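PDB 2R7K: 5-formaminoimidazole-4-carboxamide-1-(beta)-D-ribofuranosyl 5'-monophosphate synthetase from Methanocaldococcus jannaschii, which catalyses the ATP- and formate-dependent formylation of AICAR to FAICAR, without folates, in purine biosynthesis. Local coordinates for residues Arg138-Tyr143 and His197-Val202; Ser145-Asp150 and Ser170-Phe175; Cys208-Tyr213 and Gly224-Tyr229; Pro269-Met274 and Leu304-Phe309. One frame throughout, in Å; residues are numbered along the deposited sequence.

Contact 1 (Arg138-Tyr143 and His197-Val202); sequences RVPKKY and HIEEYV. With ACP (phosphomethylphosphonic acid adenylate ester), chain E.
Lys141 and Glu200 are tied by one backbone bond and one backbone-to-side-chain bond: Glu200 N donates to Lys141 O at 2.7 Å, in the carbonyl plane, and Lys141 N returns a nearly straight bond (174°) to Glu200 OE1, using the anti lone pair of that oxygen at 3.0 Å. Glu200 reaches it with CG anti to its own backbone N (chi1 170°) and an extended chain. Beyond Lys142 and Glu199, Tyr143 N donates to Ile198 O.

Charged side chains add looser contacts. Lys142 folds back on itself, its NZ bonded to Pro140 O, while its CE lies 3.5 Å from Glu199 OE1, the charges too far apart for a salt bridge.

Strand 197-200 and the two residues after it hold the adenine in this ATP-grasp fold, and the weakly bonded strand 142-143 runs antiparallel alongside. The ATP analogue ACP is read through its base: its N6 donates to Glu199 OE2 at 2.8 Å and to Glu200 O at 3.0 Å, and Val202 N donates to its N1 at 2.8 Å. Glu199 OE2 also holds a salt bridge to Lys156.

In the packing, Pro140 CG rests 3.6 Å from the amino N6 of ACP. The Tyr201 ring lies with C2 of ACP over the centre of one face, and replacing it with a serine would probably strip that cover from the base and leave the adenine edge freer to shift. Tyr143 CB packs on Ile198 CG2, and the edge of the Tyr143 ring meets Glu200 N.

Contact 2 (Ser145-Asp150 and Ser170-Phe175); sequences SPEDID and SSTEEF
Thr172 OG1 donates to Pro146 O at 2.8 Å, approaching 29° out of the carbonyl plane, and this is the direct hydrogen bond between the two segments. Thr172, the first residue of its helix, places OG1 anti to its own carbonyl carbon (chi1 -54°), beside the backbone N, which turns the hydroxyl to the proline carbonyl. The methyl CG2 then faces Glu147, whose chain, bent at chi2, brings OE2 to within 3.5 Å of it; that same oxygen is bonded to Tyr176. A water adds a second link: it accepts from Thr172 N at 2.7 Å and donates to Ile149 O at 2.9 Å, so a backbone N-H at the start of the helix finds its acceptor through solvent.

The Ile149 side chain acts by packing. Its CG2 sits 3.8 Å from Ser171 N, against the N-cap residue, and its CD1 meets Phe175 CB at 3.9 Å, the two side chains crossing at about a right angle.

Pro146 supplies the CH-pi contact. Its CG stands over the middle of one face of the Phe175 ring, 3.6 Å from the centroid and 14° off the normal, while CB leans toward CG and CD2 of the same ring.

Ser171 caps the helix, its OG accepting from Glu174 N. The contact thus pins the short 3-10 turn between strands 142-143 and 153-156 to the start of helix 172-184, with Ile198 of strand 197-200 touching both Pro146 and Phe175, and the ring of Phe167, from strand 166-169, meeting that of Phe175 edge-to-face.

Contact 3 (Cys208-Tyr213 and Gly224-Tyr229); sequences CIHYFY and GMDKRY. With AMZ (aminoimidazole 4-carboxamide ribonucleotide), chain F.
His210 places CG anti to its carbonyl carbon (chi1 -51°), while Asp226 sets its carboxylate between backbone N and carbonyl carbon (chi1 72°); together these torsions bring ring and carboxylate, nearly coplanar, into contact. His210 NE2 donates to Asp226 OD1 in a short bond of 2.5 Å, close to the ring plane and almost straight down the C-O bond of the acceptor. The other carboxylate oxygen, OD2, offers its syn lone pair to Arg228 NH1 at 3.1 Å, in a salt bridge within the guanidinium plane. Each oxygen thus has its own partner, which fixes the rotation of the carboxylate.

Cys208 SG lies over one face of that guanidinium, 3.5 Å from NH1, and O5 of the bound AICAR (AMZ) lies over the opposite face, 3.7 Å from the same nitrogen. Arg228 NH2 is engaged by Asp316. Replacing Arg228 with a methionine would probably leave Asp226 OD2 and Asp316 without their positive mate. On the sheet's other face, Ile209 CG1 touches Met225 CE.

The strands behind these groups pair antiparallel, Cys208 with Asp226 and His210 with Gly224 as hydrogen-bonded pairs, Ile209 with Met225 between them. This is a beta hairpin of the ATP-grasp core sheet, with its buried polar row beside the AICAR site.

Contact 4 (Pro269-Met274 and Leu304-Phe309); sequences PQVFEM and LELVVF. With ACP (phosphomethylphosphonic acid adenylate ester), chain E.
Leu306 CD1 sits between Met274 SD, at 3.6 Å, and Val271 CG2, at 3.8 Å, at the apolar centre where helix 268-285 packs on strand 306-312 of the ATP-grasp core sheet. The axes of 269-274 and 306-308 approach to 10.7 Å, with their directions 27° apart. Met274 carries its bend at the last torsion (chi3 58°), which swings CE round to meet Val308 CG2 at 3.5 Å while SD stays against Leu306; the methionine and valine side chains slide past each other in opposite directions. Leu296 of the neighbouring strand 292-300 lies against Met274 as well. Phe309 touches the nucleotide, its CE1 3.6 Å from C3' of ACP.

Farther out the contact turns polar, and one side chain does the work. Gln270, extended with CG anti to its backbone N (chi1 -175°), lays its amide along the backbone that leads into the strand. Its NE2 donates to Leu304 O at 3.1 Å, the acceptor lying in the amide plane. Gln270 OE1 takes two donors: Leu306 N at 2.9 Å, in a nearly straight bond, and a water at 2.6 Å that also donates to Leu306 O.

From the N terminus, contact 1 opens first at 138-143 and closes at 197-202, making a loop of 53 residues. Contact 2 is nested inside that loop, and the two touch: Tyr143 OH probably bonds to Asp150 OD1, and Ile198 packs on Pro146 and Phe175. Contact 3 follows in series, closing a ten-residue loop within the core sheet, and contact 4 comes last, closing one of 29 residues and tying its helix to strand 306-312. Contacts 3 and 4 meet through a probable hydrogen bond from Tyr211 OH to Val271 O. Contact 4 returns to contact 1 where Arg138 O meets Val308 N, so the loop leading into the small sheet is tied to the core sheet, and both contacts touch the nucleotide.

Contact 1 (Arg138-Tyr143 and His197-Val202)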
# COMPACT_ATOMS: atom_id res chain seq x y z
N ARG A 138 7.44 -32.34 24.26
CA ARG A 138 8.38 -33.38 23.84
C ARG A 138 9.79 -32.83 23.73
O ARG A 138 10.01 -31.79 23.13
CB ARG A 138 7.98 -33.95 22.48
CG ARG A 138 6.69 -34.75 22.51
CD ARG A 138 6.42 -35.39 21.16
NE ARG A 138 5.15 -36.12 21.17
CZ ARG A 138 4.01 -35.66 20.67
NH1 ARG A 138 3.95 -34.45 20.11
NH2 ARG A 138 2.91 -36.41 20.72
N VAL A 139 10.73 -33.54 24.35
CA VAL A 139 12.14 -33.21 24.28
C VAL A 139 12.92 -34.48 23.92
O VAL A 139 12.37 -35.59 24.00
CB VAL A 139 12.67 -32.64 25.61
CG1 VAL A 139 12.17 -31.21 25.81
CG2 VAL A 139 12.25 -33.53 26.77
N PRO A 140 14.18 -34.32 23.49
CA PRO A 140 15.04 -35.48 23.23
C PRO A 140 15.36 -36.23 24.53
O PRO A 140 15.48 -35.60 25.59
CB PRO A 140 16.32 -34.85 22.68
CG PRO A 140 15.94 -33.44 22.26
CD PRO A 140 14.87 -33.05 23.22
N LYS A 141 15.48 -37.55 24.47
CA LYS A 141 15.91 -38.32 25.64
C LYS A 141 17.28 -37.87 26.11
O LYS A 141 18.19 -37.67 25.30
CB LYS A 141 15.94 -39.82 25.33
CG LYS A 141 14.62 -40.54 25.56
CD LYS A 141 14.70 -41.99 25.10
CE LYS A 141 14.79 -42.09 23.58
NZ LYS A 141 15.10 -43.47 23.10
N LYS A 142 17.43 -37.70 27.42
CA LYS A 142 18.74 -37.36 27.97
C LYS A 142 19.46 -38.63 28.40
O LYS A 142 18.83 -39.61 28.81
CB LYS A 142 18.59 -36.41 29.16
CG LYS A 142 17.81 -35.14 28.84
CD LYS A 142 18.38 -34.40 27.64
CE LYS A 142 17.69 -33.05 27.42
NZ LYS A 142 16.23 -33.20 27.16
N TYR A 143 20.79 -38.62 28.28
CA TYR A 143 21.62 -39.73 28.74
C TYR A 143 22.63 -39.26 29.77
O TYR A 143 23.42 -38.35 29.50
CB TYR A 143 22.32 -40.41 27.56
CG TYR A 143 21.36 -41.09 26.62
CD1 TYR A 143 21.03 -42.43 26.80
CD2 TYR A 143 20.77 -40.40 25.57
CE1 TYR A 143 20.15 -43.06 25.95
CE2 TYR A 143 19.89 -41.02 24.71
CZ TYR A 143 19.58 -42.35 24.90
OH TYR A 143 18.69 -42.98 24.05
N HIS A 197 27.02 -33.09 27.49
CA HIS A 197 25.59 -33.35 27.53
C HIS A 197 25.21 -34.26 26.38
O HIS A 197 25.41 -33.92 25.21
CB HIS A 197 24.79 -32.04 27.47
CG HIS A 197 23.30 -32.24 27.52
ND1 HIS A 197 22.49 -32.10 26.41
CD2 HIS A 197 22.48 -32.57 28.54
CE1 HIS A 197 21.24 -32.33 26.76
NE2 HIS A 197 21.21 -32.62 28.04
N ILE A 198 24.67 -35.43 26.71
CA ILE A 198 24.33 -36.43 25.72
C ILE A 198 22.83 -36.54 25.60
O ILE A 198 22.15 -36.76 26.60
CB ILE A 198 24.90 -37.82 26.12
CG1 ILE A 198 26.38 -37.72 26.50
CG2 ILE A 198 24.69 -38.85 25.01
CD1 ILE A 198 26.94 -38.98 27.13
N GLU A 199 22.31 -36.40 24.38
CA GLU A 199 20.89 -36.62 24.18
C GLU A 199 20.58 -37.36 22.89
O GLU A 199 21.37 -37.38 21.95
CB GLU A 199 20.11 -35.29 24.23
CG GLU A 199 20.55 -34.23 23.23
CD GLU A 199 19.64 -33.01 23.22
OE1 GLU A 199 19.11 -32.65 24.29
OE2 GLU A 199 19.45 -32.41 22.14
N GLU A 200 19.41 -37.98 22.87
CA GLU A 200 18.90 -38.61 21.67
C GLU A 200 19.12 -37.73 20.44
O GLU A 200 18.82 -36.53 20.47
CB GLU A 200 17.42 -38.89 21.86
CG GLU A 200 16.68 -39.35 20.62
CD GLU A 200 15.21 -39.56 20.90
OE1 GLU A 200 14.73 -39.11 21.96
OE2 GLU A 200 14.54 -40.19 20.05
N TYR A 201 19.65 -38.30 19.38
CA TYR A 201 19.75 -37.58 18.12
C TYR A 201 18.40 -37.72 17.42
O TYR A 201 17.99 -38.84 17.06
CB TYR A 201 20.89 -38.11 17.26
CG TYR A 201 21.14 -37.28 16.02
CD1 TYR A 201 22.19 -36.38 15.96
CD2 TYR A 201 20.31 -37.39 14.91
CE1 TYR A 201 22.42 -35.61 14.83
CE2 TYR A 201 20.52 -36.62 13.77
CZ TYR A 201 21.58 -35.73 13.74
OH TYR A 201 21.81 -34.97 12.61
N VAL A 202 17.68 -36.61 17.28
CA VAL A 202 16.36 -36.64 16.63
C VAL A 202 16.52 -36.48 15.13
O VAL A 202 17.16 -35.55 14.66
CB VAL A 202 15.39 -35.59 17.22
CG1 VAL A 202 14.04 -35.61 16.49
CG2 VAL A 202 15.18 -35.84 18.71
PG ACP E . 23.67 -21.70 19.33
O1G ACP E . 25.17 -21.53 19.24
O2G ACP E . 23.05 -20.97 20.51
O3G ACP E . 22.95 -21.47 18.02
PB ACP E . 21.70 -23.75 20.20
O1B ACP E . 20.80 -22.81 19.43
O2B ACP E . 21.62 -23.72 21.71
C3B ACP E . 23.42 -23.46 19.69
PA ACP E . 22.10 -26.57 20.09
O1A ACP E . 21.25 -27.37 21.05
O2A ACP E . 23.55 -26.26 20.39
O3A ACP E . 21.28 -25.23 19.72
O5' ACP E . 22.08 -27.34 18.69
C5' ACP E . 22.98 -26.96 17.66
C4' ACP E . 22.47 -27.65 16.41
O4' ACP E . 22.63 -29.07 16.54
C3' ACP E . 20.98 -27.44 16.22
O3' ACP E . 20.68 -26.24 15.48
C2' ACP E . 20.56 -28.69 15.48
O2' ACP E . 20.77 -28.49 14.08
C1' ACP E . 21.51 -29.76 15.99
N9 ACP E . 20.86 -30.50 17.09
C8 ACP E . 20.76 -30.05 18.36
N7 ACP E . 20.10 -30.94 19.14
C5 ACP E . 19.78 -31.99 18.36
C6 ACP E . 19.09 -33.29 18.55
N6 ACP E . 18.59 -33.63 19.76
N1 ACP E . 18.96 -34.10 17.48
C2 ACP E . 19.45 -33.76 16.27
N3 ACP E . 20.09 -32.60 16.02
C4 ACP E . 20.27 -31.69 17.01

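Contact 2 (Ser145-Asp150 and Ser170-Phe175)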
# COMPACT_ATOMS: atom_id res chain seq x y z
N SER A 145 25.32 -40.77 31.14
CA SER A 145 26.72 -41.05 30.84
C SER A 145 26.92 -41.79 29.52
O SER A 145 25.99 -42.42 29.01
CB SER A 145 27.39 -41.82 32.00
OG SER A 145 26.65 -42.99 32.32
N PRO A 146 28.13 -41.70 28.95
CA PRO A 146 28.47 -42.39 27.71
C PRO A 146 28.11 -43.87 27.76
O PRO A 146 27.81 -44.47 26.72
CB PRO A 146 29.99 -42.21 27.63
CG PRO A 146 30.27 -40.97 28.38
CD PRO A 146 29.26 -40.91 29.48
N GLU A 147 28.10 -44.45 28.95
CA GLU A 147 27.76 -45.86 29.12
C GLU A 147 26.27 -46.15 28.89
O GLU A 147 25.88 -47.30 28.71
CB GLU A 147 28.20 -46.37 30.51
CG GLU A 147 29.70 -46.66 30.61
CD GLU A 147 30.57 -45.42 30.42
OE1 GLU A 147 30.16 -44.34 30.89
OE2 GLU A 147 31.65 -45.53 29.80
N ASP A 148 25.45 -45.11 28.87
CA ASP A 148 24.01 -45.29 28.72
C ASP A 148 23.56 -45.27 27.25
O ASP A 148 22.38 -45.49 26.95
CB ASP A 148 23.25 -44.26 29.53
CG ASP A 148 23.36 -44.50 31.02
OD1 ASP A 148 23.02 -45.62 31.47
OD2 ASP A 148 23.80 -43.57 31.75
N ILE A 149 24.50 -45.03 26.35
CA ILE A 149 24.20 -44.88 24.93
C ILE A 149 23.72 -46.18 24.30
O ILE A 149 24.46 -47.17 24.24
CB ILE A 149 25.42 -44.35 24.18
CG1 ILE A 149 25.73 -42.93 24.64
CG2 ILE A 149 25.19 -44.43 22.67
CD1 ILE A 149 27.09 -42.40 24.21
N ASP A 150 22.49 -46.18 23.81
CA ASP A 150 21.89 -47.36 23.20
C ASP A 150 21.31 -47.02 21.83
O ASP A 150 20.54 -47.79 21.26
CB ASP A 150 20.80 -47.93 24.10
CG ASP A 150 19.61 -47.00 24.25
OD1 ASP A 150 19.80 -45.77 24.16
OD2 ASP A 150 18.48 -47.50 24.45
N SER A 170 27.06 -43.48 18.10
CA SER A 170 26.07 -44.56 18.16
C SER A 170 26.43 -45.67 19.17
O SER A 170 25.70 -46.66 19.29
CB SER A 170 25.83 -45.16 16.77
OG SER A 170 25.10 -44.25 15.95
N SER A 171 27.54 -45.49 19.89
CA SER A 171 27.95 -46.43 20.94
C SER A 171 28.82 -45.76 21.98
O SER A 171 29.39 -44.69 21.73
CB SER A 171 28.72 -47.62 20.35
OG SER A 171 29.93 -47.19 19.75
N THR A 172 28.93 -46.39 23.14
CA THR A 172 29.84 -45.93 24.18
C THR A 172 31.27 -45.84 23.65
O THR A 172 31.96 -44.84 23.87
CB THR A 172 29.79 -46.87 25.40
OG1 THR A 172 28.43 -47.01 25.83
CG2 THR A 172 30.61 -46.31 26.54
N GLU A 173 31.70 -46.88 22.95
CA GLU A 173 33.04 -46.91 22.36
C GLU A 173 33.27 -45.73 21.42
O GLU A 173 34.30 -45.05 21.50
CB GLU A 173 33.27 -48.22 21.61
CG GLU A 173 34.63 -48.29 20.92
CD GLU A 173 34.81 -49.53 20.07
OE1 GLU A 173 33.78 -50.11 19.63
OE2 GLU A 173 35.97 -49.93 19.84
N GLU A 174 32.32 -45.49 20.52
CA GLU A 174 32.45 -44.37 19.60
C GLU A 174 32.54 -43.04 20.34
O GLU A 174 33.33 -42.17 19.97
CB GLU A 174 31.30 -44.35 18.59
CG GLU A 174 31.39 -43.16 17.66
CD GLU A 174 30.52 -43.30 16.44
OE1 GLU A 174 29.40 -43.87 16.55
OE2 GLU A 174 30.95 -42.84 15.36
N PHE A 175 31.75 -42.89 21.40
CA PHE A 175 31.82 -41.68 22.21
C PHE A 175 33.25 -41.34 22.63
O PHE A 175 33.67 -40.18 22.53
CB PHE A 175 30.91 -41.80 23.45
CG PHE A 175 31.01 -40.61 24.38
CD1 PHE A 175 29.97 -39.70 24.49
CD2 PHE A 175 32.16 -40.40 25.13
CE1 PHE A 175 30.07 -38.61 25.33
CE2 PHE A 175 32.26 -39.30 25.97
CZ PHE A 175 31.21 -38.41 26.07
O HOH W 1 26.97 -48.24 23.33

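Contact 3 (Cys208-Tyr213 and Gly224-Tyr229)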
# COMPACT_ATOMS: atom_id res chain seq x y z
N CYS A 208 12.22 -23.86 13.58
CA CYS A 208 12.37 -22.90 14.67
C CYS A 208 11.14 -21.99 14.66
O CYS A 208 10.99 -21.15 13.79
CB CYS A 208 13.66 -22.10 14.51
SG CYS A 208 15.14 -23.18 14.32
N ILE A 209 10.24 -22.21 15.61
CA ILE A 209 8.94 -21.55 15.57
C ILE A 209 8.94 -20.29 16.41
O ILE A 209 9.26 -20.31 17.61
CB ILE A 209 7.84 -22.53 16.02
CG1 ILE A 209 7.88 -23.77 15.12
CG2 ILE A 209 6.47 -21.86 15.95
CD1 ILE A 209 7.21 -25.00 15.73
N HIS A 210 8.62 -19.17 15.78
CA HIS A 210 8.66 -17.88 16.46
C HIS A 210 7.26 -17.46 16.90
O HIS A 210 6.36 -17.21 16.07
CB HIS A 210 9.35 -16.83 15.60
CG HIS A 210 10.68 -17.27 15.07
ND1 HIS A 210 11.84 -17.20 15.81
CD2 HIS A 210 11.03 -17.80 13.87
CE1 HIS A 210 12.85 -17.66 15.09
NE2 HIS A 210 12.38 -18.03 13.91
N TYR A 211 7.07 -17.39 18.21
CA TYR A 211 5.80 -17.00 18.81
C TYR A 211 5.89 -15.60 19.42
O TYR A 211 6.98 -15.09 19.69
CB TYR A 211 5.38 -17.95 19.93
CG TYR A 211 5.27 -19.42 19.61
CD1 TYR A 211 4.04 -20.00 19.40
CD2 TYR A 211 6.40 -20.24 19.57
CE1 TYR A 211 3.92 -21.36 19.13
CE2 TYR A 211 6.29 -21.60 19.30
CZ TYR A 211 5.06 -22.15 19.08
OH TYR A 211 4.94 -23.49 18.81
N PHE A 212 4.73 -15.00 19.67
CA PHE A 212 4.66 -13.76 20.43
C PHE A 212 3.50 -13.89 21.40
O PHE A 212 2.36 -14.15 20.99
CB PHE A 212 4.45 -12.56 19.50
CG PHE A 212 4.54 -11.22 20.19
CD1 PHE A 212 5.73 -10.53 20.25
CD2 PHE A 212 3.42 -10.65 20.77
CE1 PHE A 212 5.81 -9.30 20.87
CE2 PHE A 212 3.50 -9.42 21.40
CZ PHE A 212 4.70 -8.75 21.45
N TYR A 213 3.78 -13.77 22.70
CA TYR A 213 2.70 -13.71 23.68
C TYR A 213 2.40 -12.25 24.00
O TYR A 213 3.26 -11.51 24.46
CB TYR A 213 3.01 -14.47 24.98
CG TYR A 213 1.94 -14.25 26.04
CD1 TYR A 213 0.72 -14.90 25.96
CD2 TYR A 213 2.14 -13.37 27.10
CE1 TYR A 213 -0.27 -14.69 26.92
CE2 TYR A 213 1.15 -13.16 28.06
CZ TYR A 213 -0.04 -13.82 27.96
OH TYR A 213 -1.02 -13.60 28.91
N GLY A 224 6.18 -16.63 12.64
CA GLY A 224 6.90 -17.22 11.52
C GLY A 224 7.76 -18.41 11.91
O GLY A 224 7.79 -18.81 13.08
N MET A 225 8.46 -18.97 10.93
CA MET A 225 9.32 -20.14 11.15
C MET A 225 10.52 -20.08 10.23
O MET A 225 10.40 -19.61 9.09
CB MET A 225 8.57 -21.43 10.82
CG MET A 225 7.31 -21.65 11.62
SD MET A 225 6.51 -23.14 11.04
CE MET A 225 5.10 -23.17 12.17
N ASP A 226 11.66 -20.57 10.71
CA ASP A 226 12.85 -20.77 9.89
C ASP A 226 13.51 -22.12 10.18
O ASP A 226 13.23 -22.75 11.20
CB ASP A 226 13.88 -19.65 10.13
CG ASP A 226 14.58 -19.78 11.50
OD1 ASP A 226 13.94 -19.46 12.52
OD2 ASP A 226 15.79 -20.16 11.56
N LYS A 227 14.38 -22.55 9.28
CA LYS A 227 15.31 -23.64 9.59
C LYS A 227 16.72 -23.07 9.62
O LYS A 227 17.05 -22.14 8.89
CB LYS A 227 15.19 -24.78 8.58
CG LYS A 227 15.84 -24.54 7.22
CD LYS A 227 15.72 -25.78 6.33
CE LYS A 227 16.88 -25.86 5.34
NZ LYS A 227 16.89 -27.13 4.56
N ARG A 228 17.55 -23.63 10.50
CA ARG A 228 18.90 -23.12 10.69
C ARG A 228 19.76 -23.52 9.52
O ARG A 228 19.52 -24.54 8.87
CB ARG A 228 19.50 -23.70 11.98
CG ARG A 228 18.73 -23.35 13.23
CD ARG A 228 18.84 -21.87 13.52
NE ARG A 228 18.58 -21.58 14.93
CZ ARG A 228 17.63 -20.75 15.37
NH1 ARG A 228 16.85 -20.11 14.51
NH2 ARG A 228 17.48 -20.56 16.67
N TYR A 229 20.76 -22.68 9.25
CA TYR A 229 21.73 -22.91 8.19
C TYR A 229 23.07 -22.85 8.91
O TYR A 229 23.53 -21.76 9.26
CB TYR A 229 21.61 -21.81 7.14
CG TYR A 229 22.20 -22.12 5.80
CD1 TYR A 229 22.14 -23.40 5.28
CD2 TYR A 229 22.78 -21.12 5.03
CE1 TYR A 229 22.66 -23.68 4.04
CE2 TYR A 229 23.29 -21.39 3.78
CZ TYR A 229 23.24 -22.68 3.30
OH TYR A 229 23.76 -22.97 2.06
O5 AMZ F . 19.72 -17.87 14.09
C6 AMZ F . 20.51 -16.93 14.01
N2 AMZ F . 20.72 -16.19 12.92
C3A AMZ F . 21.34 -16.52 15.22
C7A AMZ F . 21.28 -17.12 16.45
N3 AMZ F . 20.51 -18.15 16.80
N1 AMZ F . 22.22 -15.54 15.27
C5 AMZ F . 22.72 -15.52 16.51
N AMZ F . 22.15 -16.48 17.24
C1 AMZ F . 22.41 -16.78 18.65
C2 AMZ F . 23.65 -17.67 18.79
C3 AMZ F . 24.75 -16.70 19.18
O2 AMZ F . 25.64 -17.36 20.08
O1 AMZ F . 23.42 -18.59 19.86
O AMZ F . 22.70 -15.51 19.30
C AMZ F . 23.98 -15.62 19.95
C4 AMZ F . 24.67 -14.26 19.79
O3 AMZ F . 24.75 -13.92 18.41
P AMZ F . 26.06 -13.23 17.82
OP1 AMZ F . 26.37 -11.88 18.37
O4 AMZ F . 27.28 -14.25 18.10
OP2 AMZ F . 25.87 -13.19 16.21

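Contact 4 (Pro269-Met274 and Leu304-Phe309)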
# COMPACT_ATOMS: atom_id res chain seq x y z
N PRO A 269 -2.35 -26.90 14.91
CA PRO A 269 -2.90 -27.08 16.25
C PRO A 269 -1.87 -27.58 17.27
O PRO A 269 -1.90 -27.15 18.42
CB PRO A 269 -4.01 -28.11 16.04
CG PRO A 269 -4.38 -27.97 14.61
CD PRO A 269 -3.08 -27.68 13.91
N GLN A 270 -0.97 -28.45 16.84
CA GLN A 270 0.13 -28.90 17.70
C GLN A 270 1.04 -27.73 18.01
O GLN A 270 1.43 -27.51 19.16
CB GLN A 270 0.92 -30.03 17.03
CG GLN A 270 2.00 -30.65 17.91
CD GLN A 270 2.85 -31.72 17.18
OE1 GLN A 270 3.98 -32.00 17.58
NE2 GLN A 270 2.29 -32.30 16.13
N VAL A 271 1.40 -26.98 16.97
CA VAL A 271 2.26 -25.80 17.12
C VAL A 271 1.72 -24.81 18.14
O VAL A 271 2.45 -24.32 19.01
CB VAL A 271 2.46 -25.09 15.76
CG1 VAL A 271 3.15 -23.76 15.96
CG2 VAL A 271 3.27 -25.97 14.80
N PHE A 272 0.43 -24.50 18.04
CA PHE A 272 -0.20 -23.53 18.93
C PHE A 272 -0.32 -24.08 20.35
O PHE A 272 -0.06 -23.37 21.32
CB PHE A 272 -1.57 -23.10 18.39
CG PHE A 272 -1.51 -21.99 17.37
CD1 PHE A 272 -1.70 -22.24 16.03
CD2 PHE A 272 -1.25 -20.68 17.77
CE1 PHE A 272 -1.64 -21.21 15.08
CE2 PHE A 272 -1.19 -19.65 16.84
CZ PHE A 272 -1.39 -19.91 15.50
N GLU A 273 -0.70 -25.35 20.45
CA GLU A 273 -0.78 -26.02 21.76
C GLU A 273 0.56 -25.97 22.50
O GLU A 273 0.60 -25.76 23.70
CB GLU A 273 -1.26 -27.47 21.60
CG GLU A 273 -1.39 -28.23 22.90
CD GLU A 273 -2.64 -27.87 23.68
OE1 GLU A 273 -2.96 -26.67 23.79
OE2 GLU A 273 -3.31 -28.80 24.19
N MET A 274 1.65 -26.15 21.75
CA MET A 274 2.99 -26.11 22.33
C MET A 274 3.30 -24.74 22.91
O MET A 274 3.82 -24.63 24.02
CB MET A 274 4.05 -26.47 21.28
CG MET A 274 4.02 -27.93 20.82
SD MET A 274 5.07 -28.19 19.37
CE MET A 274 6.65 -27.65 19.99
N LEU A 304 5.35 -37.12 12.86
CA LEU A 304 4.75 -35.78 12.91
C LEU A 304 4.65 -35.26 14.33
O LEU A 304 3.65 -34.64 14.71
CB LEU A 304 3.39 -35.76 12.22
CG LEU A 304 3.43 -36.09 10.73
CD1 LEU A 304 2.04 -36.18 10.12
CD2 LEU A 304 4.28 -35.07 9.98
N GLU A 305 5.69 -35.52 15.12
CA GLU A 305 5.77 -35.00 16.46
C GLU A 305 6.91 -34.03 16.46
O GLU A 305 8.01 -34.37 16.00
CB GLU A 305 6.04 -36.11 17.47
CG GLU A 305 5.01 -37.23 17.46
CD GLU A 305 5.50 -38.48 18.20
OE1 GLU A 305 6.71 -38.59 18.50
OE2 GLU A 305 4.65 -39.36 18.48
N LEU A 306 6.67 -32.82 16.96
CA LEU A 306 7.71 -31.82 17.07
C LEU A 306 8.47 -32.01 18.38
O LEU A 306 7.88 -31.99 19.45
CB LEU A 306 7.11 -30.40 16.99
CG LEU A 306 6.46 -30.02 15.65
CD1 LEU A 306 5.54 -28.82 15.81
CD2 LEU A 306 7.53 -29.74 14.59
N VAL A 307 9.78 -32.21 18.28
CA VAL A 307 10.61 -32.40 19.45
C VAL A 307 11.46 -31.17 19.67
O VAL A 307 12.25 -30.78 18.80
CB VAL A 307 11.50 -33.67 19.32
CG1 VAL A 307 12.37 -33.85 20.56
CG2 VAL A 307 10.65 -34.90 19.08
N VAL A 308 11.30 -30.55 20.82
CA VAL A 308 11.99 -29.30 21.12
C VAL A 308 13.35 -29.55 21.75
O VAL A 308 13.44 -30.03 22.88
CB VAL A 308 11.14 -28.44 22.09
CG1 VAL A 308 11.80 -27.09 22.33
CG2 VAL A 308 9.73 -28.29 21.57
N PHE A 309 14.41 -29.22 21.02
CA PHE A 309 15.75 -29.43 21.52
C PHE A 309 16.33 -28.15 22.10
O PHE A 309 17.41 -28.16 22.69
CB PHE A 309 16.67 -29.94 20.40
CG PHE A 309 16.84 -28.97 19.25
CD1 PHE A 309 17.81 -27.97 19.31
CD2 PHE A 309 16.07 -29.09 18.10
CE1 PHE A 309 17.99 -27.09 18.25
CE2 PHE A 309 16.25 -28.21 17.03
CZ PHE A 309 17.21 -27.21 17.11
PG ACP E . 23.67 -21.70 19.33
O1G ACP E . 25.17 -21.53 19.24
O2G ACP E . 23.05 -20.97 20.51
O3G ACP E . 22.95 -21.47 18.02
PB ACP E . 21.70 -23.75 20.20
O1B ACP E . 20.80 -22.81 19.43
O2B ACP E . 21.62 -23.72 21.71
C3B ACP E . 23.42 -23.46 19.69
PA ACP E . 22.10 -26.57 20.09
O1A ACP E . 21.25 -27.37 21.05
O2A ACP E . 23.55 -26.26 20.39
O3A ACP E . 21.28 -25.23 19.72
O5' ACP E . 22.08 -27.34 18.69
C5' ACP E . 22.98 -26.96 17.66
C4' ACP E . 22.47 -27.65 16.41
O4' ACP E . 22.63 -29.07 16.54
C3' ACP E . 20.98 -27.44 16.22
O3' ACP E . 20.68 -26.24 15.48
C2' ACP E . 20.56 -28.69 15.48
O2' ACP E . 20.77 -28.49 14.08
C1' ACP E . 21.51 -29.76 15.99
N9 ACP E . 20.86 -30.50 17.09
C8 ACP E . 20.76 -30.05 18.36
N7 ACP E . 20.10 -30.94 19.14
C5 ACP E . 19.78 -31.99 18.36
C6 ACP E . 19.09 -33.29 18.55
N6 ACP E . 18.59 -33.63 19.76
N1 ACP E . 18.96 -34.10 17.48
C2 ACP E . 19.45 -33.76 16.27
N3 ACP E . 20.09 -32.60 16.02
C4 ACP E . 20.27 -31.69 17.01
O HOH W 2 5.16 -32.13 19.92